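Probable fatty acyl-CoA transferase Rv3272 (Mycobacterium tuberculosis, PDB 5YX6) acts as a family III CoA transferase that binds fatty acyl-CoAs, palmitoyl-CoA most tightly, and probably serves fatty acid metabolism. Local coordinates at the interface of chains A and B. Coordinates in Å, arbitrary orientation; residue numbers count along the deposited sequence, not the author numbering. Chains: chain A/B, Uncharacterized protein Rv3272.

Contact 1: the interface of chains A and B. Residues chain A 10, 13, 187, 190-191, 194; chain B 188, 191, 195.
A:Leu191 and B:Leu191, the same residue in the two copies, meet in a homodimer interface in which helix 173-196 of one subunit packs on that helix and an N-terminal loop of the other, helping to hold the two-fold symmetric dimer together. The two leucines slide past each other in opposite directions, CD1 of A:Leu191 lying 3.9 Å from CD1 of B:Leu191. In B:Leu191, CG stands anti to the backbone N (chi1 -153°), which carries both methyls over to the partner. Its other branch, CD2, pushes between two chain A leucines: it is 3.5 Å from CD2 of A:Leu10, a tight fit, and 3.6 Å from CB of A:Leu190. Both of these side chains run across B:Leu191 at about a right angle.

Beyond the leucines the interface turns to a cation-pi contact. The B:Arg195 guanidinium lies over one face of the A:Phe13 ring, CZ being 3.9 Å from the ring centroid, with the two planes 30° apart. A bend at chi3 (64°) turns the guanidinium over the ring, whose opposite face is backed near its rim by CD2 of A:Leu190. The carboxylate of A:Glu194 stands steeply to the guanidinium, OE1 being 4.2 Å from NE of B:Arg195; this is too far for a salt bridge, but the opposite charges may still steady the arginine. The site thus joins a leucine-lined helix and loop contact to an arginine-aromatic pair and helps hold the homodimer together.

Contact 2: the interface of chains A and B. Residues chain A 133-134, 136, 207-208; chain B 347, 349, 364.
Polar bonds dominate where B:Asn347 faces A:Asp208 and the backbone of A:Tyr133, a loop-to-helix patch of the homodimer interface that helps join the subunits. ND2 of B:Asn347 gives one hydrogen bond to the carboxylate OD1 of A:Asp208 (2.8 Å), on the syn side but tilted from the carboxylate plane, and another to the backbone O of A:Tyr133 (3.1 Å). That carbonyl oxygen lies in the amide plane of B:Asn347, although the donor sits above the plane of the carbonyl. Together the two bonds restrain rotation of the amide.

The charged pair uses the other carboxylate oxygen. Extended from CG to NE (chi3 170°), B:Arg364 brings NH2 into a salt bridge with OD2 of A:Asp208 at 3.0 Å, from above the carboxylate, whose plane is turned 81° from the guanidinium. The same NH2 donates to the backbone O of B:Asn347 (2.8 Å), bracing the loop that presents the asparagine.

Among apolar contacts, B:Leu349 lays CD2 3.6 Å from CG of A:Asp208 and packs against one face of the B:Arg364 guanidinium. Its CD1 reaches CE2 of A:Tyr207 at 3.8 Å.

In the fold, A:Tyr207 and A:Asp208 lie in the first turn of helix 206-213, A:Tyr133 in the loop after strand 126-131, and the chain B residues in loops flanking strands 350-353 and 360-363.

Contact 3: the interface of chains A and B. Residues chain A 154, 157, 214, 217; chain B 170-172, 335.
At the homodimer interface the indole of B:Trp335 is clamped between A:Thr157 and A:Gln217, a worked case of a tryptophan read on both faces and at its edge. On one face CG2 of A:Thr157 sits 3.7 Å from the centroid of the six-membered ring; on the opposite face CB of A:Gln217 lies 3.5 Å from it. A:Gln217 runs alongside the indole, pointing the same way, and its CG also touches CH2. At the edge, the indole NE1 donates to the side-chain carbonyl OE1 of A:Gln214 at 2.8 Å, the acceptor lying in the ring plane while the donor stands above the plane of the glutamine amide; the bond is 153° at the hydrogen.

A:Gln214 works in two directions. Extended beyond CG (chi2 166°), it delivers OE1 to the tryptophan, while CG itself rests over the centre of the B:Phe171 ring, 4.0 Å from the centroid.

Farther out, a chi2 of 67° bends A:Gln217 so that its amide turns toward the B:Pro170 to B:Gln172 segment. Water 1 links its OE1, at 3.1 Å, to the backbone N of B:Gln172, at 2.8 Å; the direct NE2 bond to B:Gln172 OE1 is weak. The hydroxyl OG1 of A:Thr157 donates to the backbone O of A:Gly154 (2.7 Å), fixing the threonine with its methyl toward the indole. By gripping the tryptophan and the 170-172 loop, the site probably helps fasten two separate segments of one subunit to its partner.

Contact 1: the interface of chains A and B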
ATOM      1  N   LEU A  10      10.426   9.490 -17.282  1.00 28.30           N
ATOM      2  CA  LEU A  10       9.510  10.611 -17.457  1.00 26.09           C
ATOM      3  C   LEU A  10      10.164  11.948 -17.822  1.00 30.95           C
ATOM      4  O   LEU A  10       9.546  13.000 -17.640  1.00 31.12           O
ATOM      5  CB  LEU A  10       8.681  10.808 -16.179  1.00 29.23           C
ATOM      6  CG  LEU A  10       7.884   9.593 -15.715  1.00 30.67           C
ATOM      7  CD1 LEU A  10       6.973   9.937 -14.559  1.00 24.38           C
ATOM      8  CD2 LEU A  10       7.084   9.050 -16.884  1.00 30.11           C
ATOM      9  N   PHE A  13       8.283  15.315 -19.242  1.00 32.87           N
ATOM     10  CA  PHE A  13       6.886  15.436 -18.811  1.00 32.06           C
ATOM     11  C   PHE A  13       6.731  16.473 -17.702  1.00 32.08           C
ATOM     12  O   PHE A  13       7.525  16.516 -16.760  1.00 34.71           O
ATOM     13  CB  PHE A  13       6.335  14.096 -18.322  1.00 26.44           C
ATOM     14  CG  PHE A  13       6.114  13.089 -19.409  1.00 28.24           C
ATOM     15  CD1 PHE A  13       5.829  13.488 -20.701  1.00 35.53           C
ATOM     16  CD2 PHE A  13       6.188  11.739 -19.136  1.00 25.81           C
ATOM     17  CE1 PHE A  13       5.626  12.549 -21.701  1.00 31.17           C
ATOM     18  CE2 PHE A  13       5.977  10.805 -20.122  1.00 32.73           C
ATOM     19  CZ  PHE A  13       5.698  11.208 -21.407  1.00 29.74           C
ATOM     20  N   LEU A 187       0.892   6.672 -14.344  1.00 27.70           N
ATOM     21  CA  LEU A 187       1.799   5.976 -15.247  1.00 23.44           C
ATOM     22  C   LEU A 187       1.030   5.229 -16.340  1.00 27.92           C
ATOM     23  O   LEU A 187       1.391   5.290 -17.524  1.00 29.52           O
ATOM     24  CB  LEU A 187       2.674   5.010 -14.462  1.00 26.17           C
ATOM     25  CG  LEU A 187       4.089   5.399 -14.025  1.00 31.25           C
ATOM     26  CD1 LEU A 187       4.404   6.862 -14.253  1.00 23.81           C
ATOM     27  CD2 LEU A 187       4.337   4.997 -12.565  1.00 25.59           C
ATOM     28  N   LEU A 190      -0.231   7.799 -18.812  1.00 27.82           N
ATOM     29  CA  LEU A 190       0.850   8.275 -19.665  1.00 28.32           C
ATOM     30  C   LEU A 190       1.166   7.270 -20.777  1.00 28.82           C
ATOM     31  O   LEU A 190       1.497   7.652 -21.897  1.00 28.49           O
ATOM     32  CB  LEU A 190       2.102   8.548 -18.833  1.00 23.51           C
ATOM     33  CG  LEU A 190       2.033   9.803 -17.963  1.00 28.36           C
ATOM     34  CD1 LEU A 190       3.226   9.835 -17.017  1.00 26.79           C
ATOM     35  CD2 LEU A 190       1.966  11.077 -18.812  1.00 30.57           C
ATOM     36  N   LEU A 191       1.070   5.988 -20.447  1.00 28.26           N
ATOM     37  CA  LEU A 191       1.321   4.919 -21.405  1.00 30.39           C
ATOM     38  C   LEU A 191       0.176   4.836 -22.398  1.00 32.94           C
ATOM     39  O   LEU A 191       0.392   4.666 -23.595  1.00 32.94           O
ATOM     40  CB  LEU A 191       1.478   3.592 -20.678  1.00 22.17           C
ATOM     41  CG  LEU A 191       2.230   2.402 -21.262  1.00 33.56           C
ATOM     42  CD1 LEU A 191       3.513   2.778 -21.998  1.00 28.58           C
ATOM     43  CD2 LEU A 191       2.524   1.454 -20.106  1.00 31.16           C
ATOM     44  N   GLU A 194       0.684   7.552 -24.765  1.00 31.75           N
ATOM     45  CA  GLU A 194       1.847   7.299 -25.598  1.00 34.93           C
ATOM     46  C   GLU A 194       1.539   6.328 -26.730  1.00 32.95           C
ATOM     47  O   GLU A 194       1.912   6.565 -27.877  1.00 32.36           O
ATOM     48  CB  GLU A 194       2.989   6.754 -24.740  1.00 30.52           C
ATOM     49  CG  GLU A 194       4.390   6.855 -25.347  1.00 38.05           C
ATOM     50  CD  GLU A 194       4.920   8.274 -25.500  1.00 45.64           C
ATOM     51  OE1 GLU A 194       4.472   9.192 -24.761  1.00 43.40           O
ATOM     52  OE2 GLU A 194       5.819   8.453 -26.358  1.00 41.55           O
TER
ATOM     53  N   ALA B 188       6.219   1.988 -15.138  1.00 23.50           N
ATOM     54  CA  ALA B 188       7.318   2.928 -15.353  1.00 22.87           C
ATOM     55  C   ALA B 188       8.324   2.375 -16.360  1.00 26.46           C
ATOM     56  O   ALA B 188       8.804   3.101 -17.229  1.00 25.89           O
ATOM     57  CB  ALA B 188       8.008   3.251 -14.039  1.00 22.22           C
ATOM     58  N   LEU B 191       7.142   2.556 -19.912  1.00 24.90           N
ATOM     59  CA  LEU B 191       7.216   3.908 -20.435  1.00 28.21           C
ATOM     60  C   LEU B 191       8.672   4.211 -20.799  1.00 28.38           C
ATOM     61  O   LEU B 191       8.950   4.858 -21.805  1.00 31.64           O
ATOM     62  CB  LEU B 191       6.650   4.895 -19.411  1.00 24.60           C
ATOM     63  CG  LEU B 191       6.016   6.241 -19.769  1.00 34.87           C
ATOM     64  CD1 LEU B 191       5.129   6.194 -21.004  1.00 30.59           C
ATOM     65  CD2 LEU B 191       5.184   6.670 -18.580  1.00 37.55           C
ATOM     66  N   ARG B 195       9.819   5.342 -24.505  1.00 37.64           N
ATOM     67  CA  ARG B 195      10.345   6.678 -24.793  1.00 35.88           C
ATOM     68  C   ARG B 195      11.870   6.761 -24.937  1.00 37.70           C
ATOM     69  O   ARG B 195      12.382   7.618 -25.651  1.00 37.85           O
ATOM     70  CB  ARG B 195       9.901   7.650 -23.706  1.00 38.05           C
ATOM     71  CG  ARG B 195       8.409   7.623 -23.467  1.00 39.68           C
ATOM     72  CD  ARG B 195       7.973   8.686 -22.499  1.00 33.60           C
ATOM     73  NE  ARG B 195       8.198  10.036 -22.997  1.00 35.89           N
ATOM     74  CZ  ARG B 195       8.995  10.930 -22.418  1.00 39.09           C
ATOM     75  NH1 ARG B 195       9.110  12.143 -22.950  1.00 37.12           N
ATOM     76  NH2 ARG B 195       9.670  10.619 -21.312  1.00 28.19           N
TER

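Contact 2: the interface of chains A and B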
ATOM      1  N   TYR A 133     -13.184   9.398  -0.194  1.00 27.09           N
ATOM      2  CA  TYR A 133     -14.264   8.419  -0.267  1.00 27.20           C
ATOM      3  C   TYR A 133     -14.888   8.234  -1.654  1.00 34.40           C
ATOM      4  O   TYR A 133     -15.825   7.450  -1.802  1.00 35.95           O
ATOM      5  CB  TYR A 133     -15.367   8.794   0.714  1.00 31.63           C
ATOM      6  CG  TYR A 133     -14.943   8.809   2.162  1.00 30.24           C
ATOM      7  CD1 TYR A 133     -14.762   7.628   2.868  1.00 33.77           C
ATOM      8  CD2 TYR A 133     -14.740  10.007   2.829  1.00 35.53           C
ATOM      9  CE1 TYR A 133     -14.381   7.647   4.205  1.00 37.52           C
ATOM     10  CE2 TYR A 133     -14.365  10.038   4.167  1.00 33.96           C
ATOM     11  CZ  TYR A 133     -14.185   8.861   4.847  1.00 34.26           C
ATOM     12  OH  TYR A 133     -13.804   8.899   6.170  1.00 35.31           O
ATOM     13  N   GLY A 134     -14.401   8.955  -2.663  1.00 32.91           N
ATOM     14  CA  GLY A 134     -14.796   8.654  -4.029  1.00 33.57           C
ATOM     15  C   GLY A 134     -15.544   9.727  -4.796  1.00 39.81           C
ATOM     16  O   GLY A 134     -15.326   9.913  -5.997  1.00 40.34           O
ATOM     17  N   ASN A 136     -18.726   9.599  -5.388  1.00 44.16           N
ATOM     18  CA  ASN A 136     -19.696   8.912  -6.234  1.00 45.05           C
ATOM     19  C   ASN A 136     -21.131   9.058  -5.746  1.00 47.36           C
ATOM     20  O   ASN A 136     -22.055   8.509  -6.345  1.00 45.18           O
ATOM     21  CB  ASN A 136     -19.342   7.435  -6.354  1.00 40.91           C
ATOM     22  CG  ASN A 136     -17.929   7.221  -6.851  1.00 45.86           C
ATOM     23  OD1 ASN A 136     -17.116   6.583  -6.179  1.00 45.00           O
ATOM     24  ND2 ASN A 136     -17.614   7.788  -8.015  1.00 44.89           N
ATOM     25  N   TYR A 207     -10.506   5.288   0.252  1.00 25.87           N
ATOM     26  CA  TYR A 207     -11.378   4.233   0.728  1.00 28.26           C
ATOM     27  C   TYR A 207     -11.237   2.966  -0.112  1.00 28.18           C
ATOM     28  O   TYR A 207     -11.131   1.861   0.434  1.00 26.91           O
ATOM     29  CB  TYR A 207     -12.823   4.712   0.730  1.00 25.26           C
ATOM     30  CG  TYR A 207     -13.812   3.698   1.260  1.00 28.54           C
ATOM     31  CD1 TYR A 207     -13.948   3.483   2.626  1.00 26.96           C
ATOM     32  CD2 TYR A 207     -14.644   2.997   0.399  1.00 27.34           C
ATOM     33  CE1 TYR A 207     -14.867   2.576   3.118  1.00 28.11           C
ATOM     34  CE2 TYR A 207     -15.564   2.091   0.882  1.00 29.92           C
ATOM     35  CZ  TYR A 207     -15.674   1.890   2.241  1.00 28.81           C
ATOM     36  OH  TYR A 207     -16.590   0.990   2.723  1.00 32.55           O
ATOM     37  N   ASP A 208     -11.233   3.134  -1.435  1.00 28.03           N
ATOM     38  CA  ASP A 208     -11.118   2.004  -2.360  1.00 27.77           C
ATOM     39  C   ASP A 208      -9.792   1.282  -2.171  1.00 26.48           C
ATOM     40  O   ASP A 208      -9.736   0.059  -2.222  1.00 25.91           O
ATOM     41  CB  ASP A 208     -11.267   2.466  -3.813  1.00 28.00           C
ATOM     42  CG  ASP A 208     -12.673   2.959  -4.131  1.00 34.19           C
ATOM     43  OD1 ASP A 208     -13.546   2.827  -3.247  1.00 36.87           O
ATOM     44  OD2 ASP A 208     -12.906   3.473  -5.258  1.00 31.55           O
TER
ATOM     45  N   ASN B 347     -19.557   2.977  -4.186  1.00 40.96           N
ATOM     46  CA  ASN B 347     -18.292   2.958  -4.894  1.00 36.71           C
ATOM     47  C   ASN B 347     -18.119   1.793  -5.852  1.00 38.78           C
ATOM     48  O   ASN B 347     -17.057   1.673  -6.461  1.00 35.11           O
ATOM     49  CB  ASN B 347     -17.134   2.963  -3.901  1.00 36.68           C
ATOM     50  CG  ASN B 347     -16.899   4.329  -3.297  1.00 38.81           C
ATOM     51  OD1 ASN B 347     -17.732   5.219  -3.419  1.00 40.01           O
ATOM     52  ND2 ASN B 347     -15.750   4.509  -2.663  1.00 39.44           N
ATOM     53  N   LEU B 349     -17.629  -1.501  -5.763  1.00 38.19           N
ATOM     54  CA  LEU B 349     -16.338  -2.103  -5.453  1.00 35.91           C
ATOM     55  C   LEU B 349     -16.249  -3.593  -5.766  1.00 37.44           C
ATOM     56  O   LEU B 349     -15.174  -4.191  -5.689  1.00 33.86           O
ATOM     57  CB  LEU B 349     -16.012  -1.873  -3.978  1.00 33.23           C
ATOM     58  CG  LEU B 349     -15.453  -0.482  -3.690  1.00 39.06           C
ATOM     59  CD1 LEU B 349     -15.621  -0.106  -2.223  1.00 35.44           C
ATOM     60  CD2 LEU B 349     -13.990  -0.407  -4.110  1.00 28.94           C
ATOM     61  N   ARG B 364     -12.787  -5.269  -6.983  1.00 34.06           N
ATOM     62  CA  ARG B 364     -12.004  -4.733  -8.094  1.00 29.24           C
ATOM     63  C   ARG B 364     -10.736  -4.033  -7.604  1.00 32.36           C
ATOM     64  O   ARG B 364     -10.601  -3.746  -6.414  1.00 32.69           O
ATOM     65  CB  ARG B 364     -12.850  -3.753  -8.913  1.00 29.14           C
ATOM     66  CG  ARG B 364     -13.290  -2.507  -8.146  1.00 32.00           C
ATOM     67  CD  ARG B 364     -13.805  -1.389  -9.071  1.00 32.40           C
ATOM     68  NE  ARG B 364     -14.425  -0.302  -8.314  1.00 32.85           N
ATOM     69  CZ  ARG B 364     -13.742   0.695  -7.758  1.00 33.26           C
ATOM     70  NH1 ARG B 364     -12.423   0.746  -7.884  1.00 29.67           N
ATOM     71  NH2 ARG B 364     -14.372   1.644  -7.077  1.00 36.49           N
TER

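Contact 3: the interface of chains A and B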
ATOM      1  N   GLY A 154     -12.791  -0.682   7.821  1.00 26.16           N
ATOM      2  CA  GLY A 154     -12.737  -1.947   8.531  1.00 29.83           C
ATOM      3  C   GLY A 154     -11.412  -2.390   9.126  1.00 27.88           C
ATOM      4  O   GLY A 154     -11.314  -3.507   9.629  1.00 29.20           O
ATOM      5  N   THR A 157     -10.710  -4.308  12.606  1.00 32.01           N
ATOM      6  CA  THR A 157     -11.324  -5.614  12.845  1.00 33.66           C
ATOM      7  C   THR A 157     -10.350  -6.658  13.409  1.00 40.19           C
ATOM      8  O   THR A 157      -9.211  -6.779  12.948  1.00 34.53           O
ATOM      9  CB  THR A 157     -11.942  -6.180  11.538  1.00 37.93           C
ATOM     10  OG1 THR A 157     -12.870  -5.235  10.987  1.00 37.15           O
ATOM     11  CG2 THR A 157     -12.664  -7.490  11.790  1.00 35.44           C
ATOM     12  N   GLN A 214      -7.531  -5.016   2.225  1.00 32.53           N
ATOM     13  CA  GLN A 214      -8.168  -6.029   3.063  1.00 30.43           C
ATOM     14  C   GLN A 214      -9.012  -7.009   2.250  1.00 30.49           C
ATOM     15  O   GLN A 214      -9.883  -7.687   2.793  1.00 32.58           O
ATOM     16  CB  GLN A 214      -9.084  -5.370   4.097  1.00 30.64           C
ATOM     17  CG  GLN A 214      -8.531  -4.178   4.829  1.00 29.45           C
ATOM     18  CD  GLN A 214      -9.634  -3.432   5.557  1.00 33.91           C
ATOM     19  OE1 GLN A 214      -9.966  -3.757   6.701  1.00 32.75           O
ATOM     20  NE2 GLN A 214     -10.212  -2.431   4.900  1.00 32.63           N
ATOM     21  N   GLN A 217      -9.863 -10.865   3.364  1.00 44.05           N
ATOM     22  CA  GLN A 217     -10.751 -10.919   4.519  1.00 39.49           C
ATOM     23  C   GLN A 217     -12.136 -10.381   4.231  1.00 41.35           C
ATOM     24  O   GLN A 217     -13.117 -10.897   4.750  1.00 47.36           O
ATOM     25  CB  GLN A 217     -10.141 -10.172   5.705  1.00 42.50           C
ATOM     26  CG  GLN A 217      -9.085 -10.983   6.445  1.00 46.94           C
ATOM     27  CD  GLN A 217      -7.848 -11.225   5.625  1.00 53.12           C
ATOM     28  OE1 GLN A 217      -7.446 -10.379   4.820  1.00 52.27           O
ATOM     29  NE2 GLN A 217      -7.235 -12.396   5.808  1.00 54.67           N
TER
ATOM     30  N   PRO B 170      -4.075  -8.515  10.995  1.00 34.25           N
ATOM     31  CA  PRO B 170      -4.732  -9.691  10.420  1.00 34.04           C
ATOM     32  C   PRO B 170      -5.167  -9.548   8.965  1.00 36.62           C
ATOM     33  O   PRO B 170      -6.009 -10.334   8.539  1.00 45.50           O
ATOM     34  CB  PRO B 170      -5.966  -9.860  11.309  1.00 35.78           C
ATOM     35  CG  PRO B 170      -6.312  -8.475  11.702  1.00 35.32           C
ATOM     36  CD  PRO B 170      -5.020  -7.685  11.762  1.00 33.59           C
ATOM     37  N   PHE B 171      -4.638  -8.590   8.214  1.00 39.40           N
ATOM     38  CA  PHE B 171      -4.833  -8.622   6.761  1.00 35.02           C
ATOM     39  C   PHE B 171      -3.495  -8.397   6.076  1.00 34.06           C
ATOM     40  O   PHE B 171      -2.529  -7.957   6.696  1.00 37.40           O
ATOM     41  CB  PHE B 171      -5.878  -7.600   6.293  1.00 31.98           C
ATOM     42  CG  PHE B 171      -5.576  -6.188   6.689  1.00 33.28           C
ATOM     43  CD1 PHE B 171      -4.814  -5.373   5.860  1.00 26.78           C
ATOM     44  CD2 PHE B 171      -6.056  -5.669   7.881  1.00 34.17           C
ATOM     45  CE1 PHE B 171      -4.532  -4.069   6.217  1.00 32.19           C
ATOM     46  CE2 PHE B 171      -5.784  -4.361   8.245  1.00 32.04           C
ATOM     47  CZ  PHE B 171      -5.020  -3.557   7.412  1.00 34.18           C
ATOM     48  N   GLN B 172      -3.426  -8.734   4.800  1.00 36.04           N
ATOM     49  CA  GLN B 172      -2.136  -8.823   4.138  1.00 40.54           C
ATOM     50  C   GLN B 172      -1.792  -7.502   3.485  1.00 37.90           C
ATOM     51  O   GLN B 172      -1.783  -7.394   2.260  1.00 35.68           O
ATOM     52  CB  GLN B 172      -2.137  -9.958   3.101  1.00 35.76           C
ATOM     53  CG  GLN B 172      -2.088 -11.366   3.693  1.00 36.23           C
ATOM     54  CD  GLN B 172      -3.307 -11.716   4.524  1.00 43.00           C
ATOM     55  OE1 GLN B 172      -4.410 -11.877   3.999  1.00 50.20           O
ATOM     56  NE2 GLN B 172      -3.111 -11.842   5.836  1.00 40.77           N
ATOM     57  N   TRP B 335     -15.387  -6.023   9.223  1.00 29.84           N
ATOM     58  CA  TRP B 335     -15.467  -6.468   7.826  1.00 37.30           C
ATOM     59  C   TRP B 335     -16.886  -6.868   7.438  1.00 36.36           C
ATOM     60  O   TRP B 335     -17.362  -6.505   6.359  1.00 38.21           O
ATOM     61  CB  TRP B 335     -14.511  -7.643   7.567  1.00 36.96           C
ATOM     62  CG  TRP B 335     -13.071  -7.287   7.706  1.00 32.27           C
ATOM     63  CD1 TRP B 335     -12.475  -6.116   7.330  1.00 36.09           C
ATOM     64  CD2 TRP B 335     -12.044  -8.093   8.284  1.00 36.72           C
ATOM     65  NE1 TRP B 335     -11.136  -6.149   7.633  1.00 35.69           N
ATOM     66  CE2 TRP B 335     -10.846  -7.352   8.222  1.00 35.74           C
ATOM     67  CE3 TRP B 335     -12.016  -9.377   8.839  1.00 35.08           C
ATOM     68  CZ2 TRP B 335      -9.632  -7.851   8.696  1.00 36.57           C
ATOM     69  CZ3 TRP B 335     -10.818  -9.867   9.312  1.00 37.67           C
ATOM     70  CH2 TRP B 335      -9.640  -9.105   9.238  1.00 39.66           C
TER
HETATM   71  O   HOH W   1      -5.484  -8.781   2.970  1.00 32.59           O

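Contacts 2 and 3 are neighbours, their C-alpha centres about 17 Å apart, whereas contact 1 lies about 26 Å from contact 2 and 34 Å from contact 3. Contact 1 uses helix 173-196 of both chains, the helix that also carries the probable nucleophile A:Asp175, and the chain B loop of contact 3 runs into the start of the chain B copy of that helix. Helices 206-213 and 215-222 follow one another from contact 2 to contact 3. Contacts 2 and 3 centre about 14 and 15 Å from A:Asp175, against 21 Å for contact 1, so dimer formation may help shape the surroundings of the active site.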